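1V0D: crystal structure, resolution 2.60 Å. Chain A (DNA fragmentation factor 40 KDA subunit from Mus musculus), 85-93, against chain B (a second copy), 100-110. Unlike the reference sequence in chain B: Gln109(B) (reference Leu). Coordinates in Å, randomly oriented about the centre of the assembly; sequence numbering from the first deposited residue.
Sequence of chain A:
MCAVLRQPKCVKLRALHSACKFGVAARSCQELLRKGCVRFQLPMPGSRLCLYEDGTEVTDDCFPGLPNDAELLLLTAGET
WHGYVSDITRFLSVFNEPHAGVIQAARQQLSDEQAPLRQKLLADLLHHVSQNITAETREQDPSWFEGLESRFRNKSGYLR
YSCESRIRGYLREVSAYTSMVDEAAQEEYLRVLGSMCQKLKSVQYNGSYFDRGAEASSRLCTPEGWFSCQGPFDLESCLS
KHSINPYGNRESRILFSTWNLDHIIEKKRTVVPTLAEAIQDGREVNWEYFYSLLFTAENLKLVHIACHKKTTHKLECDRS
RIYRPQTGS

Chain A (85-93) VSDITRFLS
Chain B 100-110: AGVIQAARQQL

Two copies of one protein meet here through a short contact that joins apolar side chains to a glutamine amide and buries 301 Å², both sides summed. Chain A supplies a turn that runs into a weakly bonded helix, about 88-93; chain B supplies a loop that leads into a helix that runs through Leu110(B) and continues beyond it. The helix axes come no nearer than 11.9 Å, with a signed crossing angle of -62° between their N-to-C directions. The register ascends in both chains: the CA atoms of Val85(A) and Val102(B) lie 6.5 Å apart, those of Ile88(A) and Ala106(B) 7.8 Å, and those of Thr89(A) and Gln109(B) 9.1 Å. The CA separation grows along the contact, and at its widest pairing the long side chain of Gln109(B) spans it. On chain B, Val102(B) has phi/psi -70/-39, Ala105(B) -100/-57 and Gln109(B) -63/-24; Ala106(B) N bonds to Val102(B) O at 2.9 Å and Gln109(B) N to Ala105(B) O at 3.2 Å.

Val85(A), psi 9°, opens the contact. Its CA-to-CB bond points toward chain B, and chi1 of -172° (t) places CG1 3.6 Å from Ala105(B) CB, 4.3 Å from Val102(B) CG2 and 3.9 Å from Gly101(B) O. Val102(B), also t at -172°, has its CA 4.0 Å from Val85(A) CG1, so the valine rests on backbone as well as on methyl groups. An ideal CB on Gly101(B) would lie 4.2 Å from Val85(A) CG2, with room for it.

Ser86(A), phi/psi -67/-8 and chi1 m, points away and touches nothing across the contact. Its carbonyl O accepts the backbone bond from Thr89(A) N at 3.2 Å and a weak one from Thr89(A) OG1 at 3.4 Å. Asp87(A), at -33/-64, is out of reach, but its O accepts from Arg90(A) N at 2.8 Å.

Ile88(A), at -31/-47, is buried and has 54 Å² covered by chain B. It points toward chain B with chi1 170° and chi2 177°, both t, an extended chain that carries CD1 to 4.5 Å from Ala106(B) CB and 3.2 Å from Gln109(B) OE1. The first is apolar packing; the second sets a methyl against an amide oxygen. Ile88(A) O also accepts from Leu92(A) N at 2.8 Å.

Thr89(A), at -46/-41 with chi1 m, points sideways and brings OG1 to 3.4 Å from Gln109(B) NE2. Gln109(B), where the reference has Leu, has the most area covered by the other stretch of any residue here, 71 Å². Its rotamer is chi1 -73° (m), chi2 -157° (t) and chi3 -62°.

Arg90(A), modelled only to CB, and Phe91(A), m at -59°, are out of reach. Leu92(A), at -61/-19 with chi1 m and chi2 t, points toward chain B and sets CD1 3.6 Å from Gln109(B) OE1. Ser93(A), chi1 t, makes no contact. The rule is compact: Val85(A) meets glycine, valine and alanine; Ile88(A) meets alanine and glutamine; Leu92(A) meets glutamine alone.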

# COMPACT_ATOMS: atom_id res chain seq x y z
N VAL A 85 -0.78 36.78 5.61
CA VAL A 85 -0.48 35.37 5.24
C VAL A 85 -1.49 34.85 4.21
O VAL A 85 -1.52 33.67 3.88
CB VAL A 85 -0.50 34.45 6.50
CG1 VAL A 85 -0.01 33.05 6.15
CG2 VAL A 85 0.38 35.05 7.59
N SER A 86 -2.33 35.76 3.69
CA SER A 86 -3.34 35.40 2.69
C SER A 86 -2.67 34.99 1.38
O SER A 86 -3.34 34.52 0.45
CB SER A 86 -4.28 36.59 2.45
OG SER A 86 -4.94 36.98 3.65
N ASP A 87 -1.36 35.18 1.32
CA ASP A 87 -0.52 34.85 0.16
C ASP A 87 -0.99 33.64 -0.64
O ASP A 87 -1.34 33.74 -1.82
CB ASP A 87 0.92 34.60 0.62
CG ASP A 87 1.86 35.74 0.28
OD1 ASP A 87 2.03 36.03 -0.93
OD2 ASP A 87 2.43 36.34 1.21
N ILE A 88 -0.95 32.49 0.02
CA ILE A 88 -1.33 31.19 -0.54
C ILE A 88 -2.41 31.18 -1.63
O ILE A 88 -2.24 30.53 -2.65
CB ILE A 88 -1.73 30.23 0.59
CG1 ILE A 88 -2.35 28.95 0.01
CG2 ILE A 88 -2.68 30.93 1.55
CD1 ILE A 88 -2.71 27.93 1.06
N THR A 89 -3.51 31.90 -1.40
CA THR A 89 -4.60 31.94 -2.38
C THR A 89 -4.08 32.16 -3.79
O THR A 89 -4.56 31.55 -4.75
CB THR A 89 -5.59 33.07 -2.05
OG1 THR A 89 -6.09 32.88 -0.72
CG2 THR A 89 -6.75 33.05 -3.03
N ARG A 90 -3.08 33.03 -3.93
CA ARG A 90 -2.49 33.33 -5.22
C ARG A 90 -1.71 32.12 -5.73
O ARG A 90 -1.60 31.89 -6.93
CB ARG A 90 -1.57 34.54 -5.11
N PHE A 91 -1.18 31.35 -4.78
CA PHE A 91 -0.39 30.16 -5.10
C PHE A 91 -1.27 29.01 -5.57
O PHE A 91 -1.06 28.48 -6.66
CB PHE A 91 0.42 29.76 -3.86
CG PHE A 91 1.36 30.84 -3.39
CD1 PHE A 91 0.89 32.11 -3.07
CD2 PHE A 91 2.73 30.60 -3.29
CE1 PHE A 91 1.75 33.13 -2.66
CE2 PHE A 91 3.61 31.61 -2.89
CZ PHE A 91 3.12 32.87 -2.57
N LEU A 92 -2.25 28.62 -4.76
CA LEU A 92 -3.16 27.54 -5.13
C LEU A 92 -3.88 27.96 -6.40
O LEU A 92 -4.44 27.13 -7.12
CB LEU A 92 -4.20 27.32 -4.03
CG LEU A 92 -3.76 26.92 -2.62
CD1 LEU A 92 -4.97 26.97 -1.70
CD2 LEU A 92 -3.15 25.53 -2.62
N SER A 93 -3.86 29.26 -6.67
CA SER A 93 -4.51 29.84 -7.84
C SER A 93 -3.89 29.43 -9.17
O SER A 93 -4.60 29.14 -10.13
CB SER A 93 -4.49 31.37 -7.71
OG SER A 93 -5.06 31.99 -8.85
N ALA B 100 6.03 28.85 10.62
CA ALA B 100 5.38 30.14 10.40
C ALA B 100 3.89 30.06 10.69
O ALA B 100 3.39 29.05 11.18
CB ALA B 100 5.62 30.61 8.97
N GLY B 101 3.19 31.15 10.38
CA GLY B 101 1.75 31.20 10.59
C GLY B 101 1.07 30.63 9.36
O GLY B 101 -0.15 30.68 9.23
N VAL B 102 1.89 30.10 8.46
CA VAL B 102 1.40 29.50 7.22
C VAL B 102 0.66 28.20 7.54
O VAL B 102 -0.36 27.90 6.93
CB VAL B 102 2.57 29.20 6.27
CG1 VAL B 102 2.04 28.76 4.92
CG2 VAL B 102 3.44 30.44 6.12
N ILE B 103 1.18 27.44 8.50
CA ILE B 103 0.56 26.19 8.92
C ILE B 103 -0.83 26.48 9.48
O ILE B 103 -1.81 25.81 9.15
CB ILE B 103 1.40 25.48 10.01
CG1 ILE B 103 2.79 25.15 9.47
CG2 ILE B 103 0.69 24.22 10.47
CD1 ILE B 103 3.70 24.47 10.48
N GLN B 104 -0.90 27.50 10.34
CA GLN B 104 -2.16 27.91 10.96
C GLN B 104 -3.04 28.64 9.95
O GLN B 104 -4.14 29.07 10.28
CB GLN B 104 -1.87 28.81 12.16
N ALA B 105 -2.54 28.79 8.73
CA ALA B 105 -3.27 29.46 7.66
C ALA B 105 -3.93 28.44 6.74
O ALA B 105 -5.15 28.47 6.55
CB ALA B 105 -2.32 30.35 6.86
N ALA B 106 -3.12 27.55 6.18
CA ALA B 106 -3.60 26.52 5.28
C ALA B 106 -4.71 25.71 5.94
O ALA B 106 -5.69 25.33 5.29
CB ALA B 106 -2.46 25.59 4.89
N ARG B 107 -4.56 25.46 7.24
CA ARG B 107 -5.56 24.70 7.99
C ARG B 107 -6.91 25.40 7.94
O ARG B 107 -7.95 24.76 7.84
CB ARG B 107 -5.12 24.53 9.44
CG ARG B 107 -3.87 23.71 9.61
CD ARG B 107 -3.63 23.35 11.07
NE ARG B 107 -2.44 22.53 11.23
CZ ARG B 107 -2.03 22.02 12.39
NH1 ARG B 107 -2.72 22.25 13.50
NH2 ARG B 107 -0.93 21.28 12.44
N GLN B 108 -6.88 26.73 8.03
CA GLN B 108 -8.12 27.50 7.99
C GLN B 108 -8.82 27.34 6.66
O GLN B 108 -10.04 27.12 6.61
CB GLN B 108 -7.83 28.98 8.27
CG GLN B 108 -7.34 29.25 9.68
CD GLN B 108 -7.45 30.71 10.07
OE1 GLN B 108 -8.54 31.28 10.08
NE2 GLN B 108 -6.31 31.33 10.38
N GLN B 109 -8.07 27.45 5.57
CA GLN B 109 -8.67 27.30 4.25
C GLN B 109 -9.23 25.90 4.06
O GLN B 109 -10.13 25.69 3.25
CB GLN B 109 -7.65 27.61 3.16
CG GLN B 109 -7.33 29.07 3.03
CD GLN B 109 -6.80 29.42 1.66
OE1 GLN B 109 -5.75 28.92 1.25
NE2 GLN B 109 -7.52 30.26 0.93
N LEU B 110 -8.70 24.94 4.81
CA LEU B 110 -9.18 23.57 4.73
C LEU B 110 -10.53 23.48 5.43
O LEU B 110 -11.51 22.99 4.86
CB LEU B 110 -8.20 22.60 5.39
CG LEU B 110 -7.02 22.16 4.53
CD1 LEU B 110 -6.17 21.17 5.31
CD2 LEU B 110 -7.53 21.53 3.25